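Local coordinates for protein OLD nuclease (PDB 6P74) that degrades linear and supercoiled double-stranded DNA in the 5'-to-3' direction with divalent metal ions, and has DNA-stimulated ATPase activity, at residues F167-E178 against G220-F228; F369-E377 against E517-P525. All coordinates share one frame; numbering follows the deposited sequence. Where two conformers were deposited one is given.

Interaction 1: F167-E178 against G220-F228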
loop_
_atom_site.group_PDB
_atom_site.type_symbol
_atom_site.label_atom_id
_atom_site.label_comp_id
_atom_site.label_asym_id
_atom_site.label_seq_id
_atom_site.Cartn_x
_atom_site.Cartn_y
_atom_site.Cartn_z
ATOM N N PHE A 167 -9.238 0.712 36.875
ATOM C CA PHE A 167 -8.749 -0.616 37.211
ATOM C C PHE A 167 -7.895 -0.564 38.471
ATOM O O PHE A 167 -7.054 0.326 38.632
ATOM C CB PHE A 167 -7.941 -1.184 36.056
ATOM C CG PHE A 167 -7.453 -2.586 36.287
ATOM C CD1 PHE A 167 -8.351 -3.607 36.583
ATOM C CD2 PHE A 167 -6.096 -2.891 36.178
ATOM C CE1 PHE A 167 -7.902 -4.904 36.785
ATOM C CE2 PHE A 167 -5.641 -4.187 36.368
ATOM C CZ PHE A 167 -6.545 -5.194 36.675
ATOM N N LYS A 168 -8.107 -1.537 39.371
ATOM C CA LYS A 168 -7.389 -1.540 40.643
ATOM C C LYS A 168 -6.918 -2.928 41.084
ATOM O O LYS A 168 -6.442 -3.066 42.220
ATOM C CB LYS A 168 -8.263 -0.904 41.740
ATOM C CG LYS A 168 -8.524 0.588 41.537
ATOM C CD LYS A 168 -9.927 1.002 41.970
ATOM C CE LYS A 168 -10.127 0.830 43.466
ATOM N NZ LYS A 168 -9.094 1.547 44.273
ATOM N N LEU A 169 -7.007 -3.952 40.228
ATOM C CA LEU A 169 -6.590 -5.310 40.568
ATOM C C LEU A 169 -5.339 -5.744 39.807
ATOM O O LEU A 169 -5.190 -6.924 39.477
ATOM C CB LEU A 169 -7.728 -6.294 40.308
ATOM C CG LEU A 169 -8.899 -6.098 41.260
ATOM C CD1 LEU A 169 -10.010 -7.085 40.965
ATOM C CD2 LEU A 169 -8.389 -6.251 42.673
ATOM N N GLN A 170 -4.430 -4.800 39.538
ATOM C CA GLN A 170 -3.248 -5.106 38.735
ATOM C C GLN A 170 -2.399 -6.177 39.399
ATOM O O GLN A 170 -1.885 -7.079 38.725
ATOM C CB GLN A 170 -2.410 -3.844 38.499
ATOM C CG GLN A 170 -3.083 -2.758 37.664
ATOM C CD GLN A 170 -3.976 -1.833 38.486
ATOM O OE1 GLN A 170 -4.105 -1.991 39.703
ATOM N NE2 GLN A 170 -4.602 -0.867 37.819
ATOM N N ASP A 171 -2.239 -6.093 40.725
ATOM C CA ASP A 171 -1.396 -7.051 41.433
ATOM C C ASP A 171 -1.969 -8.459 41.356
ATOM O O ASP A 171 -1.234 -9.426 41.122
ATOM C CB ASP A 171 -1.223 -6.628 42.890
ATOM C CG ASP A 171 -0.336 -5.409 43.041
ATOM O OD1 ASP A 171 0.386 -5.072 42.076
ATOM O OD2 ASP A 171 -0.354 -4.798 44.131
ATOM N N ASN A 172 -3.273 -8.602 41.562
ATOM C CA ASN A 172 -3.854 -9.934 41.462
ATOM C C ASN A 172 -3.733 -10.472 40.042
ATOM O O ASN A 172 -3.418 -11.652 39.837
ATOM C CB ASN A 172 -5.309 -9.908 41.924
ATOM C CG ASN A 172 -5.636 -11.065 42.842
ATOM O OD1 ASN A 172 -6.533 -11.861 42.561
ATOM N ND2 ASN A 172 -4.887 -11.183 43.941
ATOM N N PHE A 173 -3.951 -9.615 39.047
ATOM C CA PHE A 173 -3.897 -10.086 37.670
ATOM C C PHE A 173 -2.511 -10.604 37.308
ATOM O O PHE A 173 -2.382 -11.589 36.570
ATOM C CB PHE A 173 -4.308 -8.980 36.704
ATOM C CG PHE A 173 -4.303 -9.428 35.287
ATOM C CD1 PHE A 173 -5.425 -10.031 34.738
ATOM C CD2 PHE A 173 -3.157 -9.307 34.512
ATOM C CE1 PHE A 173 -5.417 -10.473 33.437
ATOM C CE2 PHE A 173 -3.149 -9.745 33.208
ATOM C CZ PHE A 173 -4.280 -10.331 32.667
ATOM N N LYS A 174 -1.460 -9.942 37.800
ATOM C CA LYS A 174 -0.103 -10.390 37.502
ATOM C C LYS A 174 0.123 -11.823 37.964
ATOM O O LYS A 174 0.721 -12.626 37.243
ATOM C CB LYS A 174 0.915 -9.447 38.146
ATOM C CG LYS A 174 2.299 -10.057 38.362
ATOM C CD LYS A 174 3.162 -10.010 37.101
ATOM C CE LYS A 174 3.899 -8.675 36.953
ATOM N NZ LYS A 174 4.606 -8.534 35.630
ATOM N N GLN A 175 -0.366 -12.173 39.155
ATOM C CA GLN A 175 -0.067 -13.500 39.681
ATOM C C GLN A 175 -0.870 -14.578 38.966
ATOM O O GLN A 175 -0.371 -15.690 38.752
ATOM C CB GLN A 175 -0.320 -13.555 41.184
ATOM C CG GLN A 175 0.690 -14.446 41.889
ATOM C CD GLN A 175 0.101 -15.236 43.051
ATOM O OE1 GLN A 175 -1.015 -14.964 43.514
ATOM N NE2 GLN A 175 0.855 -16.225 43.526
ATOM N N VAL A 176 -2.119 -14.284 38.600
ATOM C CA VAL A 176 -2.885 -15.268 37.843
ATOM C C VAL A 176 -2.352 -15.368 36.421
ATOM O O VAL A 176 -2.245 -16.464 35.857
ATOM C CB VAL A 176 -4.384 -14.935 37.869
ATOM C CG1 VAL A 176 -5.160 -16.011 37.125
ATOM C CG2 VAL A 176 -4.872 -14.823 39.308
ATOM N N TYR A 177 -1.986 -14.233 35.826
ATOM C CA TYR A 177 -1.432 -14.251 34.476
ATOM C C TYR A 177 -0.159 -15.102 34.407
ATOM O O TYR A 177 -0.041 -15.994 33.554
ATOM C CB TYR A 177 -1.170 -12.822 33.999
ATOM C CG TYR A 177 -0.396 -12.783 32.707
ATOM C CD1 TYR A 177 -1.045 -12.947 31.476
ATOM C CD2 TYR A 177 0.985 -12.606 32.710
ATOM C CE1 TYR A 177 -0.344 -12.927 30.302
ATOM C CE2 TYR A 177 1.697 -12.585 31.529
ATOM C CZ TYR A 177 1.031 -12.743 30.330
ATOM O OH TYR A 177 1.731 -12.724 29.152
ATOM N N GLU A 178 0.802 -14.845 35.306
ATOM C CA GLU A 178 2.031 -15.642 35.337
ATOM C C GLU A 178 1.731 -17.113 35.582
ATOM O O GLU A 178 2.373 -17.996 34.999
ATOM C CB GLU A 178 2.979 -15.121 36.417
ATOM C CG GLU A 178 3.528 -13.735 36.144
ATOM C CD GLU A 178 4.253 -13.643 34.811
ATOM O OE1 GLU A 178 4.238 -12.549 34.205
ATOM O OE2 GLU A 178 4.830 -14.665 34.371
ATOM N N GLY A 220 4.465 -14.355 25.820
ATOM C CA GLY A 220 3.341 -13.913 26.622
ATOM C C GLY A 220 2.214 -13.446 25.726
ATOM O O GLY A 220 2.349 -13.388 24.500
ATOM N N PHE A 221 1.078 -13.114 26.363
ATOM C CA PHE A 221 -0.016 -12.504 25.612
ATOM C C PHE A 221 -0.565 -11.249 26.277
ATOM O O PHE A 221 -1.692 -10.847 25.974
ATOM C CB PHE A 221 -1.163 -13.484 25.350
ATOM C CG PHE A 221 -1.240 -14.586 26.316
ATOM C CD1 PHE A 221 -1.764 -14.375 27.580
ATOM C CD2 PHE A 221 -0.800 -15.849 25.966
ATOM C CE1 PHE A 221 -1.833 -15.409 28.491
ATOM C CE2 PHE A 221 -0.860 -16.891 26.865
ATOM C CZ PHE A 221 -1.377 -16.671 28.134
ATOM N N ALA A 222 0.207 -10.604 27.147
ATOM C CA ALA A 222 -0.250 -9.323 27.666
ATOM C C ALA A 222 0.872 -8.690 28.463
ATOM O O ALA A 222 1.739 -9.389 28.992
ATOM C CB ALA A 222 -1.528 -9.478 28.502
ATOM N N ASP A 223 0.845 -7.360 28.541
ATOM C CA ASP A 223 1.635 -6.668 29.551
ATOM C C ASP A 223 0.838 -6.768 30.847
ATOM O O ASP A 223 -0.223 -6.138 30.970
ATOM C CB ASP A 223 1.873 -5.207 29.163
ATOM C CG ASP A 223 2.880 -4.503 30.077
ATOM O OD1 ASP A 223 2.870 -4.740 31.307
ATOM O OD2 ASP A 223 3.687 -3.703 29.553
ATOM N N PRO A 224 1.287 -7.563 31.821
ATOM C CA PRO A 224 0.506 -7.706 33.063
ATOM C C PRO A 224 0.321 -6.399 33.809
ATOM O O PRO A 224 -0.640 -6.273 34.579
ATOM C CB PRO A 224 1.313 -8.724 33.885
ATOM C CG PRO A 224 2.675 -8.746 33.256
ATOM C CD PRO A 224 2.491 -8.409 31.808
ATOM N N ALA A 225 1.193 -5.414 33.586
ATOM C CA ALA A 225 1.013 -4.100 34.197
ATOM C C ALA A 225 -0.174 -3.359 33.588
ATOM O O ALA A 225 -0.946 -2.714 34.307
ATOM C CB ALA A 225 2.294 -3.279 34.046
ATOM N N ASN A 226 -0.333 -3.444 32.265
ATOM C CA ASN A 226 -1.387 -2.745 31.528
ATOM C C ASN A 226 -2.140 -3.760 30.674
ATOM O O ASN A 226 -1.950 -3.826 29.451
ATOM C CB ASN A 226 -0.803 -1.620 30.673
ATOM C CG ASN A 226 -1.872 -0.742 30.055
ATOM O OD1 ASN A 226 -3.009 -0.696 30.531
ATOM N ND2 ASN A 226 -1.512 -0.039 28.988
ATOM N N PRO A 227 -3.020 -4.559 31.288
ATOM C CA PRO A 227 -3.636 -5.676 30.549
ATOM C C PRO A 227 -4.648 -5.236 29.500
ATOM O O PRO A 227 -4.746 -5.871 28.439
ATOM C CB PRO A 227 -4.294 -6.502 31.663
ATOM C CG PRO A 227 -4.597 -5.496 32.725
ATOM C CD PRO A 227 -3.464 -4.504 32.690
ATOM N N PHE A 228 -5.396 -4.161 29.762
ATOM C CA PHE A 228 -6.353 -3.637 28.799
ATOM C C PHE A 228 -5.702 -3.159 27.493
ATOM O O PHE A 228 -6.420 -2.738 26.582
ATOM C CB PHE A 228 -7.161 -2.524 29.466
ATOM C CG PHE A 228 -7.928 -3.000 30.654
ATOM C CD1 PHE A 228 -9.152 -3.632 30.496
ATOM C CD2 PHE A 228 -7.415 -2.861 31.926
ATOM C CE1 PHE A 228 -9.866 -4.100 31.587
ATOM C CE2 PHE A 228 -8.119 -3.325 33.020
ATOM C CZ PHE A 228 -9.351 -3.945 32.852
#
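Tyr177 and Phe221 meet where helix 170-184 of the dimerization region lies against the irregular connection between strands 217-220 and 232-235, a helix-on-loop packing with an aromatic and proline-rich seam. The phenol oxygen of Tyr177 collects backbone amides: Phe221 N donates to Tyr177 OH over 2.9 Å, with an N-H...O angle of 142°, and Ala222 N adds a weak bond to the same oxygen. With CG turned anti to the backbone N (chi1 171°), the Tyr177 side chain extends from the helix to these amides. Gly220 CA passes 3.2 Å from Tyr177 OH, so the backbone comes close to the hydroxyl. The carbonyl of Ala222 is taken up across the dimer by Gln234 of the second subunit, and Gly220 pairs there with a strand of that chain in an antiparallel ladder, so the segment that meets Tyr177 also takes part in the subunit interface. Several other polar groups have partners in the same chain. Asp223 OD1 accepts from Ala225 N in an Asx turn that shapes the bend bearing Pro224, over which the methylene chain of Lys174 folds. Gln170 NE2 turns back in a weak bond to Phe167 O, Glu178 forms a salt bridge with Arg185, and Asn226 OD1 accepts from Arg164. The rest of the seam is apolar. Pro227 CB lies over one face of the Phe173 ring, 4.1 Å from its centroid, in a CH-pi contact. At the far end Phe228 presents its edge to the face of Phe167 in a T-shaped pair, planes at 79°, with Phe228 CE2 only 3.4 Å from Phe167 CG, while Leu169 N sits over the opposite face of the Phe167 ring.

Interaction 2: F369-E377 against E517-P525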
loop_
_atom_site.group_PDB
_atom_site.type_symbol
_atom_site.label_atom_id
_atom_site.label_comp_id
_atom_site.label_asym_id
_atom_site.label_seq_id
_atom_site.Cartn_x
_atom_site.Cartn_y
_atom_site.Cartn_z
ATOM N N PHE A 369 -22.894 8.759 -7.621
ATOM C CA PHE A 369 -21.944 7.762 -8.088
ATOM C C PHE A 369 -21.948 7.596 -9.595
ATOM O O PHE A 369 -21.256 6.718 -10.108
ATOM C CB PHE A 369 -22.223 6.432 -7.386
ATOM C CG PHE A 369 -22.165 6.558 -5.908
ATOM C CD1 PHE A 369 -20.948 6.718 -5.271
ATOM C CD2 PHE A 369 -23.314 6.615 -5.160
ATOM C CE1 PHE A 369 -20.882 6.868 -3.914
ATOM C CE2 PHE A 369 -23.253 6.771 -3.798
ATOM C CZ PHE A 369 -22.045 6.904 -3.176
ATOM N N ALA A 370 -22.677 8.437 -10.313
ATOM C CA ALA A 370 -22.940 8.229 -11.725
ATOM C C ALA A 370 -22.082 9.159 -12.571
ATOM O O ALA A 370 -21.646 10.224 -12.118
ATOM C CB ALA A 370 -24.423 8.466 -12.033
ATOM N N LYS A 371 -21.847 8.742 -13.816
ATOM C CA LYS A 371 -21.227 9.650 -14.777
ATOM C C LYS A 371 -22.176 10.782 -15.157
ATOM O O LYS A 371 -21.729 11.916 -15.376
ATOM C CB LYS A 371 -20.783 8.875 -16.021
ATOM C CG LYS A 371 -19.618 7.939 -15.774
ATOM C CD LYS A 371 -19.217 7.191 -17.044
ATOM C CE LYS A 371 -17.989 6.290 -16.833
ATOM N NZ LYS A 371 -17.665 5.522 -18.087
ATOM N N ARG A 372 -23.480 10.496 -15.221
ATOM C CA ARG A 372 -24.500 11.449 -15.636
ATOM C C ARG A 372 -25.836 11.039 -15.022
ATOM O O ARG A 372 -26.076 9.854 -14.757
ATOM C CB ARG A 372 -24.614 11.507 -17.166
ATOM C CG ARG A 372 -23.830 12.636 -17.796
ATOM C CD ARG A 372 -22.886 12.123 -18.858
ATOM N NE ARG A 372 -23.601 11.324 -19.836
ATOM C CZ ARG A 372 -23.043 10.817 -20.925
ATOM N NH1 ARG A 372 -21.756 11.037 -21.169
ATOM N NH2 ARG A 372 -23.772 10.094 -21.764
ATOM N N ALA A 373 -26.713 12.021 -14.813
ATOM C CA ALA A 373 -28.011 11.770 -14.205
ATOM C C ALA A 373 -29.133 12.356 -15.051
ATOM O O ALA A 373 -29.042 13.500 -15.512
ATOM C CB ALA A 373 -28.092 12.359 -12.785
ATOM N N LEU A 374 -30.194 11.571 -15.232
ATOM C CA LEU A 374 -31.475 12.060 -15.733
ATOM C C LEU A 374 -32.408 12.228 -14.530
ATOM O O LEU A 374 -32.712 11.252 -13.833
ATOM C CB LEU A 374 -32.078 11.099 -16.769
ATOM C CG LEU A 374 -33.474 11.485 -17.318
ATOM C CD1 LEU A 374 -33.457 12.784 -18.158
ATOM C CD2 LEU A 374 -34.061 10.367 -18.135
ATOM N N LEU A 375 -32.833 13.462 -14.276
ATOM C CA LEU A 375 -33.684 13.793 -13.132
ATOM C C LEU A 375 -35.142 13.857 -13.590
ATOM O O LEU A 375 -35.464 14.661 -14.466
ATOM C CB LEU A 375 -33.261 15.140 -12.535
ATOM C CG LEU A 375 -31.748 15.222 -12.298
ATOM C CD1 LEU A 375 -31.349 16.507 -11.539
ATOM C CD2 LEU A 375 -31.266 13.959 -11.534
ATOM N N VAL A 376 -36.018 13.027 -13.000
ATOM C CA VAL A 376 -37.448 13.051 -13.307
ATOM C C VAL A 376 -38.241 13.221 -12.005
ATOM O O VAL A 376 -37.711 13.081 -10.891
ATOM C CB VAL A 376 -37.918 11.792 -14.086
ATOM C CG1 VAL A 376 -37.037 11.524 -15.273
ATOM C CG2 VAL A 376 -37.967 10.572 -13.177
ATOM N N GLU A 377 -39.536 13.543 -12.166
ATOM C CA GLU A 377 -40.380 13.858 -11.013
ATOM C C GLU A 377 -40.654 12.645 -10.137
ATOM O O GLU A 377 -40.589 12.737 -8.903
ATOM C CB GLU A 377 -41.709 14.447 -11.444
ATOM C CG GLU A 377 -41.615 15.800 -12.089
ATOM C CD GLU A 377 -42.952 16.233 -12.671
ATOM O OE1 GLU A 377 -43.839 16.604 -11.885
ATOM O OE2 GLU A 377 -43.134 16.163 -13.904
ATOM N N GLU A 517 -36.212 13.264 -26.322
ATOM C CA GLU A 517 -35.031 14.084 -26.547
ATOM C C GLU A 517 -34.231 14.282 -25.259
ATOM O O GLU A 517 -32.992 14.287 -25.302
ATOM C CB GLU A 517 -35.420 15.417 -27.189
ATOM C CG GLU A 517 -34.938 15.498 -28.633
ATOM C CD GLU A 517 -33.489 15.026 -28.778
ATOM O OE1 GLU A 517 -33.247 14.131 -29.631
ATOM O OE2 GLU A 517 -32.593 15.559 -28.063
ATOM N N ALA A 518 -34.900 14.415 -24.109
ATOM C CA ALA A 518 -34.164 14.441 -22.845
ATOM C C ALA A 518 -33.270 13.214 -22.706
ATOM O O ALA A 518 -32.094 13.322 -22.310
ATOM C CB ALA A 518 -35.128 14.527 -21.664
ATOM N N ILE A 519 -33.808 12.030 -23.040
ATOM C CA ILE A 519 -33.041 10.792 -22.899
ATOM C C ILE A 519 -31.895 10.746 -23.906
ATOM O O ILE A 519 -30.781 10.308 -23.582
ATOM C CB ILE A 519 -33.973 9.571 -23.012
ATOM C CG1 ILE A 519 -34.823 9.468 -21.744
ATOM C CG2 ILE A 519 -33.160 8.277 -23.149
ATOM C CD1 ILE A 519 -36.140 8.821 -21.943
ATOM N N ARG A 520 -32.131 11.243 -25.126
ATOM C CA ARG A 520 -31.057 11.321 -26.115
ATOM C C ARG A 520 -29.949 12.273 -25.662
ATOM O O ARG A 520 -28.768 12.015 -25.902
ATOM C CB ARG A 520 -31.607 11.759 -27.482
ATOM C CG ARG A 520 -32.481 10.740 -28.179
ATOM C CD ARG A 520 -32.800 11.178 -29.600
ATOM N NE ARG A 520 -33.779 10.299 -30.218
ATOM C CZ ARG A 520 -33.469 9.164 -30.813
ATOM N NH1 ARG A 520 -32.202 8.784 -30.888
ATOM N NH2 ARG A 520 -34.423 8.407 -31.327
ATOM N N GLN A 521 -30.304 13.392 -25.022
ATOM C CA GLN A 521 -29.265 14.320 -24.564
ATOM C C GLN A 521 -28.437 13.715 -23.431
ATOM O O GLN A 521 -27.197 13.795 -23.438
ATOM C CB GLN A 521 -29.883 15.652 -24.128
ATOM C CG GLN A 521 -28.832 16.679 -23.589
ATOM C CD GLN A 521 -29.336 18.134 -23.653
ATOM O OE1 GLN A 521 -29.790 18.600 -24.698
ATOM N NE2 GLN A 521 -29.270 18.841 -22.530
ATOM N N VAL A 522 -29.094 13.116 -22.432
ATOM C CA VAL A 522 -28.325 12.571 -21.313
ATOM C C VAL A 522 -27.465 11.395 -21.761
ATOM O O VAL A 522 -26.458 11.086 -21.115
ATOM C CB VAL A 522 -29.233 12.155 -20.137
ATOM C CG1 VAL A 522 -29.843 10.776 -20.408
ATOM C CG2 VAL A 522 -28.432 12.158 -18.773
ATOM N N THR A 523 -27.829 10.749 -22.873
ATOM C CA THR A 523 -27.070 9.640 -23.430
ATOM C C THR A 523 -25.912 10.102 -24.304
ATOM O O THR A 523 -24.979 9.328 -24.543
ATOM C CB THR A 523 -28.010 8.743 -24.256
ATOM O OG1 THR A 523 -28.793 7.929 -23.377
ATOM C CG2 THR A 523 -27.220 7.840 -25.178
ATOM N N ARG A 524 -25.942 11.333 -24.773
ATOM C CA ARG A 524 -25.005 11.775 -25.803
ATOM C C ARG A 524 -23.602 11.925 -25.227
ATOM O O ARG A 524 -23.411 12.699 -24.278
ATOM C CB ARG A 524 -25.490 13.090 -26.402
ATOM C CG ARG A 524 -25.000 13.352 -27.808
ATOM C CD ARG A 524 -26.118 13.944 -28.681
ATOM N NE ARG A 524 -26.716 15.140 -28.093
ATOM C CZ ARG A 524 -28.030 15.361 -28.013
ATOM N NH1 ARG A 524 -28.885 14.456 -28.488
ATOM N NH2 ARG A 524 -28.493 16.489 -27.466
ATOM N N PRO A 525 -22.592 11.221 -25.768
ATOM C CA PRO A 525 -21.218 11.257 -25.248
ATOM C C PRO A 525 -20.629 12.666 -25.219
ATOM O O PRO A 525 -19.449 12.807 -24.897
ATOM C CB PRO A 525 -20.452 10.362 -26.229
ATOM C CG PRO A 525 -21.307 10.328 -27.474
ATOM C CD PRO A 525 -22.708 10.392 -26.981
#
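Arg372 and Leu374, side chains from alternate positions of strand 372-376, both turn toward the last turns of helix 513-523 and straddle Val522. The strand and helix segments run nearly antiparallel, at 162°, with their axes 8.8 Å apart. The Arg372 chain, bent at chi2 and chi3, curls its guanidinium round to the carbonyl end of the helix. There Val522 O lies at the edge of the group and is held by two nitrogens: Arg372 NH2 donates over 2.9 Å to Val522 O, tilted 25° from the carbonyl plane, and Arg372 NE adds a weak bond to the same oxygen. Thr523 O also lies at this edge, whereas Arg524 O lies over one face of the guanidinium. A cation set among carbonyls at a helix C-terminus would be expected to suit the negative end of the helix dipole. Next to the polar group, Val522 points CG2 at the strand backbone, 3.6 Å from Ala373 O, and CG1 approaches Leu374 CB. The isobutyl group of Leu374, its CG placed anti to the backbone N (chi1 177°), splays its two methyls along the helix: CD2 crosses the Ile519 side chain at an angle, 3.8 Å from CG1 of that residue, while CD1 approaches Ala518 CB more loosely. Val429 of the adjacent strand touches both Leu374 and Ala518, and Phe389 of helix 379-391 packs on Val522, extending the hydrophobic layer. Just beyond the strand stands Glu377, whose OE2 accepts from Asp431 N. Strand 372-376, an inner strand of a four-stranded parallel sheet with helix 513-523 packed on it, and the acidic residue following its C-terminal end are characteristic of the Toprim fold, in which this glutamate probably binds a catalytic metal ion.

The two contacts come in series along the chain and lie on opposite sides of its centre, their centres about 63 Å apart and their nearest atoms about 35 Å apart. They share no sheet or helix. Interaction 1 belongs to the dimerization region, where helix 170-184 and the loop after strand 217-220 pack beside the second subunit. Interaction 2 closes within the Toprim region, bringing the C-terminal helix 513-523 back to strand 372-376, and no other protein chain of the assembly touches it. The C-terminal part of the ATPase domain lies between them in sequence, so subunit pairing and nuclease chemistry occupy separate ends of the molecule, consistent with a Toprim domain that faces away from the dimerization domain.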